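Local coordinates for protein cellobiose 2-epimerase (Spirochaeta thermophila DSM 6192, PDB 5ZIG) that probably catalyses the reversible epimerization of cellobiose to 4-O-beta-D-glucopyranosyl-D-mannose at the second carbon of its reducing sugar, at residues 70-75 and 133-138; 149-154 and 170-175; 164-169 and 191-196. One frame throughout, in Å; residues are numbered along the deposited sequence.

Overall arrangement
All three contacts belong to the (α/α)6 barrel expected of the N-acylglucosamine 2-epimerase family. Interaction 1 joins the last turns of helices 57-73 and 119-136 at the surface, its centre 29 Å from that of interaction 2 and 28 Å from that of interaction 3. Interactions 2 and 3, with centres 11 Å apart, share one three-stranded sheet and touch directly: E153 OE2 lies 2.5 Å from Y164 OH, and T174 O 3.0 Å from T169 N, both probable hydrogen bonds. Interaction 3 sits at the first turn of helix 191-208, at the barrel end that in relatives of this family opens to the sugar pocket.

Interaction 1 of 3, residues 70-75 and 133-138; sequences AFLSRP and HTASGD
L72 leans from the last turn of helix 57-73 onto A135 and T134, at the end of helix 119-136. From the backbone its CB points toward the other helix, and chi1 of -79° sets CG opposite the carbonyl carbon, which brings the branch point 3.7 Å from A135 CB. There the side chain forks. CD1 lies against A135 CB and T134 CG2, each 3.9 Å away; CD2 meets the same T134 CG2 and comes within 4.0 Å of A135 CA. Leucine suits this place because its two methyls can both rest on T134 CG2 while CG and CD1 cover A135 CB, and the small alanine lets the CA atoms of L72 and A135 approach to 5.7 Å. T134 fits for a double reason: OG1 hydrogen-bonds back to A130 O in its own helix, leaving the methyl CG2 for L72, whose side chain it crosses at about a right angle. One residue earlier, F71 presents an edge. With CG opposite the backbone N (chi1 -180°), its ring lies beside the helix end and CE2 comes 3.5 Å from A135 O, close to the ring plane, so that the faintly positive ring hydrogens face a carbonyl oxygen. L80 of helix 77-94 also packs on F71. Helix 119-136 then stops at G137, whose positive phi favours glycine. S136 OG accepts D138 N in an ST turn, and D138 OD1 caps A141 N to start the next helix. Helices 57-73 and 119-136 pack at their C-terminal ends, each turning sharply into the next (77-94, 139-156), as in the helical hairpins of an (α/α)6 barrel.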
loop_
_atom_site.group_PDB
_atom_site.type_symbol
_atom_site.label_atom_id
_atom_site.label_comp_id
_atom_site.label_asym_id
_atom_site.label_seq_id
_atom_site.Cartn_x
_atom_site.Cartn_y
_atom_site.Cartn_z
ATOM N N ALA A 70 2.971 -2.563 14.384
ATOM C CA ALA A 70 3.769 -1.848 15.375
ATOM C C ALA A 70 3.778 -2.581 16.709
ATOM O O ALA A 70 4.807 -2.618 17.390
ATOM C CB ALA A 70 3.249 -0.421 15.544
ATOM N N PHE A 71 2.647 -3.182 17.101
ATOM C CA PHE A 71 2.635 -3.982 18.326
ATOM C C PHE A 71 3.489 -5.239 18.175
ATOM O O PHE A 71 4.106 -5.701 19.145
ATOM C CB PHE A 71 1.201 -4.349 18.715
ATOM C CG PHE A 71 1.101 -5.171 19.980
ATOM C CD1 PHE A 71 1.317 -4.598 21.225
ATOM C CD2 PHE A 71 0.803 -6.530 19.916
ATOM C CE1 PHE A 71 1.223 -5.361 22.394
ATOM C CE2 PHE A 71 0.700 -7.291 21.077
ATOM C CZ PHE A 71 0.910 -6.706 22.312
ATOM N N LEU A 72 3.520 -5.814 16.967
ATOM C CA LEU A 72 4.383 -6.958 16.697
ATOM C C LEU A 72 5.864 -6.561 16.742
ATOM O O LEU A 72 6.690 -7.293 17.295
ATOM C CB LEU A 72 4.018 -7.555 15.339
ATOM C CG LEU A 72 2.784 -8.460 15.259
ATOM C CD1 LEU A 72 2.216 -8.496 13.836
ATOM C CD2 LEU A 72 3.100 -9.878 15.778
ATOM N N SER A 73 6.220 -5.403 16.179
ATOM C CA SER A 73 7.624 -4.974 16.215
ATOM C C SER A 73 8.052 -4.492 17.603
ATOM O O SER A 73 9.223 -4.627 17.965
ATOM C CB SER A 73 7.858 -3.877 15.180
ATOM O OG SER A 73 8.928 -3.044 15.565
ATOM N N ARG A 74 7.130 -3.946 18.388
ATOM C CA ARG A 74 7.401 -3.427 19.725
ATOM C C ARG A 74 6.102 -3.448 20.525
ATOM O O ARG A 74 5.182 -2.672 20.235
ATOM C CB ARG A 74 7.976 -2.013 19.644
ATOM C CG ARG A 74 9.083 -1.713 20.617
ATOM C CD ARG A 74 9.404 -0.226 20.643
ATOM N NE ARG A 74 10.697 0.084 20.028
ATOM C CZ ARG A 74 11.183 1.318 19.879
ATOM N NH1 ARG A 74 10.487 2.371 20.297
ATOM N NH2 ARG A 74 12.369 1.507 19.312
ATOM N N PRO A 75 5.988 -4.311 21.536
ATOM C CA PRO A 75 4.676 -4.614 22.134
ATOM C C PRO A 75 4.212 -3.576 23.153
ATOM O O PRO A 75 3.894 -3.888 24.306
ATOM C CB PRO A 75 4.916 -5.996 22.761
ATOM C CG PRO A 75 6.360 -5.993 23.106
ATOM C CD PRO A 75 7.049 -5.213 22.026
ATOM N N HIS A 133 -5.030 -10.349 13.385
ATOM C CA HIS A 133 -5.072 -11.697 13.942
ATOM C C HIS A 133 -3.703 -12.102 14.483
ATOM O O HIS A 133 -3.581 -12.532 15.639
ATOM C CB HIS A 133 -5.565 -12.677 12.878
ATOM C CG HIS A 133 -5.388 -14.110 13.260
ATOM N ND1 HIS A 133 -6.273 -14.768 14.082
ATOM C CD2 HIS A 133 -4.423 -15.005 12.948
ATOM C CE1 HIS A 133 -5.863 -16.013 14.257
ATOM N NE2 HIS A 133 -4.749 -16.185 13.572
ATOM N N THR A 134 -2.653 -11.914 13.673
ATOM C CA THR A 134 -1.286 -12.189 14.115
ATOM C C THR A 134 -0.931 -11.408 15.378
ATOM O O THR A 134 -0.368 -11.968 16.325
ATOM C CB THR A 134 -0.290 -11.857 12.992
ATOM O OG1 THR A 134 -0.617 -12.610 11.819
ATOM C CG2 THR A 134 1.136 -12.224 13.403
ATOM N N ALA A 135 -1.257 -10.117 15.427
ATOM C CA ALA A 135 -0.789 -9.313 16.553
ATOM C C ALA A 135 -1.610 -9.535 17.818
ATOM O O ALA A 135 -1.069 -9.431 18.926
ATOM C CB ALA A 135 -0.785 -7.830 16.184
ATOM N N SER A 136 -2.908 -9.807 17.690
ATOM C CA SER A 136 -3.776 -9.910 18.852
ATOM C C SER A 136 -4.201 -11.334 19.172
ATOM O O SER A 136 -4.752 -11.565 20.257
ATOM C CB SER A 136 -5.038 -9.026 18.671
ATOM O OG SER A 136 -5.913 -9.538 17.672
ATOM N N GLY A 137 -3.954 -12.294 18.284
ATOM C CA GLY A 137 -4.528 -13.612 18.478
ATOM C C GLY A 137 -6.021 -13.717 18.253
ATOM O O GLY A 137 -6.567 -14.803 18.427
ATOM N N ASP A 138 -6.701 -12.630 17.859
ATOM C CA ASP A 138 -8.165 -12.612 17.768
ATOM C C ASP A 138 -8.656 -13.514 16.640
ATOM O O ASP A 138 -8.416 -13.240 15.459
ATOM C CB ASP A 138 -8.671 -11.186 17.553
ATOM C CG ASP A 138 -10.165 -11.050 17.806
ATOM O OD1 ASP A 138 -10.987 -11.641 17.067
ATOM O OD2 ASP A 138 -10.515 -10.350 18.766
#

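Interaction 2 of 3, residues 149-154 and 170-175; sequences FDLLED and EDWSTP
L151 and L152 of helix 139-156 receive W172, which sits in the loop of a β-hairpin formed by strands 167-168 and 175-176, so the contact ties a small sheet to the helical wall of the (α/α)6 barrel. The tight part lies under the indole. L151 CD1 sits over one face of the ring system, 3.3 Å above its plane and toward the rim, and is 3.6 Å from W172 NE1 and 3.8 Å from W172 CZ2. The leucine crosses the tryptophan at about a right angle and offers it a methyl rather than a flank. Farther along the indole the fit slackens: L152 CD1 comes only to 4.2 Å from W172 CH2. A broad tryptophan suits this buried place because one ring can span both leucines while L119 and N122 of helix 119-136 also pack on it. Its buried N-H is satisfied by R100 O, which also limits rotation of the indole. The backbone at W172 has a positive phi of 65°, consistent with a tight turn that points this side chain inward.

On the exposed side, D171, S173 and T174 do not touch the helix and hold the loop by polar bonds instead. D171 OD1 accepts S173 N at 2.9 Å, closing an Asx turn, and takes S173 OG as well, at 2.8 Å and from the same face of the carboxylate.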
loop_
_atom_site.group_PDB
_atom_site.type_symbol
_atom_site.label_atom_id
_atom_site.label_comp_id
_atom_site.label_asym_id
_atom_site.label_seq_id
_atom_site.Cartn_x
_atom_site.Cartn_y
_atom_site.Cartn_z
ATOM N N PHE A 149 -12.386 -12.650 1.699
ATOM C CA PHE A 149 -11.720 -13.435 0.650
ATOM C C PHE A 149 -12.733 -14.232 -0.169
ATOM O O PHE A 149 -12.733 -14.188 -1.405
ATOM C CB PHE A 149 -10.708 -14.385 1.296
ATOM C CG PHE A 149 -10.026 -15.338 0.328
ATOM C CD1 PHE A 149 -8.988 -14.906 -0.498
ATOM C CD2 PHE A 149 -10.440 -16.655 0.234
ATOM C CE1 PHE A 149 -8.344 -15.791 -1.374
ATOM C CE2 PHE A 149 -9.809 -17.545 -0.651
ATOM C CZ PHE A 149 -8.754 -17.108 -1.451
ATOM N N ASP A 150 -13.622 -14.959 0.512
ATOM C CA ASP A 150 -14.596 -15.770 -0.218
ATOM C C ASP A 150 -15.453 -14.909 -1.129
ATOM O O ASP A 150 -15.800 -15.332 -2.238
ATOM C CB ASP A 150 -15.463 -16.571 0.756
ATOM C CG ASP A 150 -14.769 -17.829 1.232
ATOM O OD1 ASP A 150 -13.775 -18.220 0.580
ATOM O OD2 ASP A 150 -15.197 -18.418 2.250
ATOM N N LEU A 151 -15.776 -13.680 -0.697
ATOM C CA LEU A 151 -16.589 -12.802 -1.540
ATOM C C LEU A 151 -15.798 -12.325 -2.744
ATOM O O LEU A 151 -16.319 -12.282 -3.868
ATOM C CB LEU A 151 -17.083 -11.597 -0.744
ATOM C CG LEU A 151 -18.242 -11.757 0.238
ATOM C CD1 LEU A 151 -18.387 -10.467 1.034
ATOM C CD2 LEU A 151 -19.540 -12.107 -0.493
ATOM N N LEU A 152 -14.552 -11.895 -2.500
ATOM C CA LEU A 152 -13.656 -11.497 -3.575
ATOM C C LEU A 152 -13.530 -12.587 -4.638
ATOM O O LEU A 152 -13.494 -12.293 -5.840
ATOM C CB LEU A 152 -12.285 -11.146 -2.993
ATOM C CG LEU A 152 -12.026 -9.747 -2.431
ATOM C CD1 LEU A 152 -13.252 -9.145 -1.739
ATOM C CD2 LEU A 152 -10.838 -9.775 -1.478
ATOM N N GLU A 153 -13.448 -13.852 -4.216
ATOM C CA GLU A 153 -13.340 -14.923 -5.190
ATOM C C GLU A 153 -14.712 -15.259 -5.768
ATOM O O GLU A 153 -14.873 -15.352 -6.989
ATOM C CB GLU A 153 -12.686 -16.156 -4.555
ATOM C CG GLU A 153 -11.267 -15.901 -4.013
ATOM C CD GLU A 153 -10.297 -15.486 -5.094
ATOM O OE1 GLU A 153 -10.068 -16.274 -6.044
ATOM O OE2 GLU A 153 -9.773 -14.348 -4.993
ATOM N N ASP A 154 -15.724 -15.386 -4.910
ATOM C CA ASP A 154 -17.011 -15.872 -5.409
ATOM C C ASP A 154 -17.758 -14.807 -6.214
ATOM O O ASP A 154 -18.301 -15.107 -7.285
ATOM C CB ASP A 154 -17.856 -16.401 -4.243
ATOM C CG ASP A 154 -17.174 -17.572 -3.499
ATOM O OD1 ASP A 154 -17.537 -17.858 -2.328
ATOM O OD2 ASP A 154 -16.254 -18.195 -4.080
ATOM N N GLU A 170 -24.200 -2.759 -3.193
ATOM C CA GLU A 170 -24.188 -3.157 -1.791
ATOM C C GLU A 170 -24.429 -4.660 -1.630
ATOM O O GLU A 170 -23.703 -5.336 -0.887
ATOM C CB GLU A 170 -25.224 -2.342 -1.012
ATOM C CG GLU A 170 -25.262 -2.682 0.467
ATOM C CD GLU A 170 -26.304 -1.888 1.231
ATOM O OE1 GLU A 170 -27.061 -1.122 0.590
ATOM O OE2 GLU A 170 -26.367 -2.040 2.474
ATOM N N ASP A 171 -25.411 -5.211 -2.361
ATOM C CA ASP A 171 -25.777 -6.619 -2.251
ATOM C C ASP A 171 -24.837 -7.550 -3.008
ATOM O O ASP A 171 -25.116 -8.753 -3.077
ATOM C CB ASP A 171 -27.225 -6.830 -2.732
ATOM C CG ASP A 171 -27.442 -6.396 -4.183
ATOM O OD1 ASP A 171 -26.460 -6.328 -4.962
ATOM O OD2 ASP A 171 -28.602 -6.130 -4.557
ATOM N N TRP A 172 -23.756 -7.020 -3.591
ATOM C CA TRP A 172 -22.727 -7.754 -4.336
ATOM C C TRP A 172 -23.268 -8.389 -5.614
ATOM O O TRP A 172 -22.686 -9.360 -6.127
ATOM C CB TRP A 172 -22.056 -8.835 -3.476
ATOM C CG TRP A 172 -21.087 -8.353 -2.421
ATOM C CD1 TRP A 172 -21.360 -8.144 -1.102
ATOM C CD2 TRP A 172 -19.684 -8.075 -2.588
ATOM N NE1 TRP A 172 -20.226 -7.734 -0.441
ATOM C CE2 TRP A 172 -19.182 -7.697 -1.325
ATOM C CE3 TRP A 172 -18.803 -8.131 -3.675
ATOM C CZ2 TRP A 172 -17.845 -7.344 -1.123
ATOM C CZ3 TRP A 172 -17.458 -7.779 -3.465
ATOM C CH2 TRP A 172 -17.007 -7.390 -2.204
ATOM N N SER A 173 -24.356 -7.853 -6.161
ATOM C CA SER A 173 -25.001 -8.458 -7.318
ATOM C C SER A 173 -24.525 -7.891 -8.648
ATOM O O SER A 173 -24.485 -8.623 -9.641
ATOM C CB SER A 173 -26.523 -8.262 -7.238
ATOM O OG SER A 173 -26.898 -6.952 -7.630
ATOM N N THR A 174 -24.198 -6.602 -8.694
ATOM C CA THR A 174 -23.975 -5.865 -9.931
ATOM C C THR A 174 -22.578 -5.261 -9.937
ATOM O O THR A 174 -22.274 -4.417 -9.079
ATOM C CB THR A 174 -25.036 -4.761 -10.060
ATOM O OG1 THR A 174 -26.335 -5.358 -10.145
ATOM C CG2 THR A 174 -24.776 -3.868 -11.279
ATOM N N PRO A 175 -21.685 -5.657 -10.844
ATOM C CA PRO A 175 -20.371 -5.011 -10.889
ATOM C C PRO A 175 -20.499 -3.556 -11.312
ATOM O O PRO A 175 -21.352 -3.192 -12.127
ATOM C CB PRO A 175 -19.587 -5.843 -11.919
ATOM C CG PRO A 175 -20.632 -6.588 -12.708
ATOM C CD PRO A 175 -21.796 -6.787 -11.789
#

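Interaction 3 of 3, residues 164-169 and 191-196; sequences YYEAFT and MNTHLH
T193 OG1 donates to E166 OE2 over 2.6 Å, a short bond that ties the first turn of helix 191-208 to the approach of strand 167-168 in this (α/α)6 barrel. The hydroxyl meets the carboxylate from above its plane, 42° out of it. E166, with CG opposite its backbone N, bends at chi2 and folds the acid back toward the helix; its other oxygen, OE1, bonds T190 OG1. Alanine in place of E166 would remove the carboxylate, which is likely to leave both threonine hydroxyls short of a partner and open a gap beside the helix start.

The second bond runs from Y164 N to H194 NE2, 2.9 Å long with an N-H...N angle of 154°, tilted from the imidazole plane. Histidine suits the place because its two ring nitrogens can serve two partners: ND1 is hydrogen-bonded to T190 O, and the two bonds together fix the ring's rotation.

Around these bonds, Y164, whose OH is held by E153, has L119 and L220 against its side chain, and W242 meets H194 edge-to-face. The tyrosine and imidazole planes are inclined at 63°, and H194 CD2 lies in the tyrosine ring plane at its edge, 3.9 Å from Y164 CD2.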
loop_
_atom_site.group_PDB
_atom_site.type_symbol
_atom_site.label_atom_id
_atom_site.label_comp_id
_atom_site.label_asym_id
_atom_site.label_seq_id
_atom_site.Cartn_x
_atom_site.Cartn_y
_atom_site.Cartn_z
ATOM N N TYR A 164 -10.437 -9.333 -11.539
ATOM C CA TYR A 164 -11.514 -8.947 -10.634
ATOM C C TYR A 164 -12.205 -7.677 -11.129
ATOM O O TYR A 164 -11.548 -6.732 -11.577
ATOM C CB TYR A 164 -11.019 -8.693 -9.169
ATOM C CG TYR A 164 -10.315 -9.884 -8.536
ATOM C CD1 TYR A 164 -10.954 -10.648 -7.561
ATOM C CD2 TYR A 164 -9.028 -10.239 -8.904
ATOM C CE1 TYR A 164 -10.352 -11.736 -7.006
ATOM C CE2 TYR A 164 -8.401 -11.334 -8.332
ATOM C CZ TYR A 164 -9.078 -12.081 -7.385
ATOM O OH TYR A 164 -8.500 -13.183 -6.798
ATOM N N TYR A 165 -13.537 -7.668 -11.038
ATOM C CA TYR A 165 -14.282 -6.434 -11.232
ATOM C C TYR A 165 -13.884 -5.416 -10.170
ATOM O O TYR A 165 -13.557 -5.765 -9.033
ATOM C CB TYR A 165 -15.780 -6.710 -11.171
ATOM C CG TYR A 165 -16.199 -7.655 -12.263
ATOM C CD1 TYR A 165 -16.368 -7.196 -13.557
ATOM C CD2 TYR A 165 -16.364 -9.024 -12.018
ATOM C CE1 TYR A 165 -16.727 -8.051 -14.572
ATOM C CE2 TYR A 165 -16.714 -9.884 -13.034
ATOM C CZ TYR A 165 -16.907 -9.385 -14.313
ATOM O OH TYR A 165 -17.268 -10.215 -15.356
ATOM N N GLU A 166 -13.935 -4.140 -10.550
ATOM C CA GLU A 166 -13.498 -3.075 -9.656
ATOM C C GLU A 166 -14.355 -3.000 -8.399
ATOM O O GLU A 166 -13.831 -2.873 -7.284
ATOM C CB GLU A 166 -13.535 -1.750 -10.415
ATOM C CG GLU A 166 -13.022 -0.548 -9.644
ATOM C CD GLU A 166 -11.525 -0.585 -9.418
ATOM O OE1 GLU A 166 -10.813 -1.286 -10.159
ATOM O OE2 GLU A 166 -11.065 0.109 -8.500
ATOM N N ALA A 167 -15.676 -3.079 -8.553
ATOM C CA ALA A 167 -16.558 -2.763 -7.440
ATOM C C ALA A 167 -17.930 -3.376 -7.700
ATOM O O ALA A 167 -18.252 -3.772 -8.822
ATOM C CB ALA A 167 -16.660 -1.248 -7.236
ATOM N N PHE A 168 -18.724 -3.465 -6.634
ATOM C CA PHE A 168 -20.061 -4.025 -6.704
ATOM C C PHE A 168 -21.026 -3.172 -5.893
ATOM O O PHE A 168 -20.636 -2.434 -4.982
ATOM C CB PHE A 168 -20.101 -5.483 -6.198
ATOM C CG PHE A 168 -19.498 -6.470 -7.145
ATOM C CD1 PHE A 168 -18.125 -6.691 -7.156
ATOM C CD2 PHE A 168 -20.299 -7.176 -8.030
ATOM C CE1 PHE A 168 -17.565 -7.617 -8.040
ATOM C CE2 PHE A 168 -19.748 -8.086 -8.914
ATOM C CZ PHE A 168 -18.380 -8.299 -8.928
ATOM N N THR A 169 -22.305 -3.294 -6.254
ATOM C CA THR A 169 -23.398 -2.748 -5.472
ATOM C C THR A 169 -23.414 -3.373 -4.079
ATOM O O THR A 169 -22.766 -4.394 -3.811
ATOM C CB THR A 169 -24.732 -3.008 -6.169
ATOM O OG1 THR A 169 -24.779 -4.371 -6.615
ATOM C CG2 THR A 169 -24.916 -2.079 -7.365
ATOM N N MET A 191 -5.352 -1.603 -12.582
ATOM C CA MET A 191 -4.138 -2.178 -11.991
ATOM C C MET A 191 -4.126 -1.950 -10.492
ATOM O O MET A 191 -3.770 -2.841 -9.714
ATOM C CB MET A 191 -2.901 -1.565 -12.674
ATOM C CG MET A 191 -1.505 -1.542 -11.960
ATOM S SD MET A 191 -1.330 -0.503 -10.495
ATOM C CE MET A 191 -1.379 1.114 -11.307
ATOM N N ASN A 192 -4.594 -0.779 -10.076
ATOM C CA ASN A 192 -4.489 -0.382 -8.684
ATOM C C ASN A 192 -5.202 -1.380 -7.780
ATOM O O ASN A 192 -4.632 -1.871 -6.795
ATOM C CB ASN A 192 -5.060 1.027 -8.537
ATOM C CG ASN A 192 -4.899 1.561 -7.156
ATOM O OD1 ASN A 192 -3.789 1.618 -6.626
ATOM N ND2 ASN A 192 -6.008 1.949 -6.549
ATOM N N THR A 193 -6.449 -1.712 -8.121
ATOM C CA THR A 193 -7.196 -2.685 -7.335
ATOM C C THR A 193 -6.579 -4.075 -7.429
ATOM O O THR A 193 -6.529 -4.815 -6.435
ATOM C CB THR A 193 -8.654 -2.702 -7.797
ATOM O OG1 THR A 193 -9.285 -1.478 -7.386
ATOM C CG2 THR A 193 -9.381 -3.867 -7.187
ATOM N N HIS A 194 -6.083 -4.449 -8.603
ATOM C CA HIS A 194 -5.473 -5.769 -8.724
ATOM C C HIS A 194 -4.218 -5.879 -7.869
ATOM O O HIS A 194 -3.987 -6.917 -7.235
ATOM C CB HIS A 194 -5.187 -6.086 -10.189
ATOM C CG HIS A 194 -6.398 -6.570 -10.920
ATOM N ND1 HIS A 194 -7.331 -5.710 -11.454
ATOM C CD2 HIS A 194 -6.872 -7.819 -11.135
ATOM C CE1 HIS A 194 -8.301 -6.408 -12.012
ATOM N NE2 HIS A 194 -8.052 -7.691 -11.830
ATOM N N LEU A 195 -3.426 -4.800 -7.799
ATOM C CA LEU A 195 -2.190 -4.849 -7.022
ATOM C C LEU A 195 -2.494 -5.012 -5.546
ATOM O O LEU A 195 -1.801 -5.740 -4.828
ATOM C CB LEU A 195 -1.357 -3.584 -7.255
ATOM C CG LEU A 195 -0.051 -3.459 -6.448
ATOM C CD1 LEU A 195 0.911 -4.494 -6.967
ATOM C CD2 LEU A 195 0.602 -2.083 -6.557
ATOM N N HIS A 196 -3.519 -4.340 -5.042
ATOM C CA HIS A 196 -3.715 -4.444 -3.605
ATOM C C HIS A 196 -4.457 -5.707 -3.212
ATOM O O HIS A 196 -4.376 -6.126 -2.050
ATOM C CB HIS A 196 -4.373 -3.162 -3.093
ATOM C CG HIS A 196 -3.413 -2.012 -3.074
ATOM N ND1 HIS A 196 -2.527 -1.806 -2.035
ATOM C CD2 HIS A 196 -3.146 -1.051 -3.991
ATOM C CE1 HIS A 196 -1.789 -0.743 -2.295
ATOM N NE2 HIS A 196 -2.134 -0.274 -3.481
#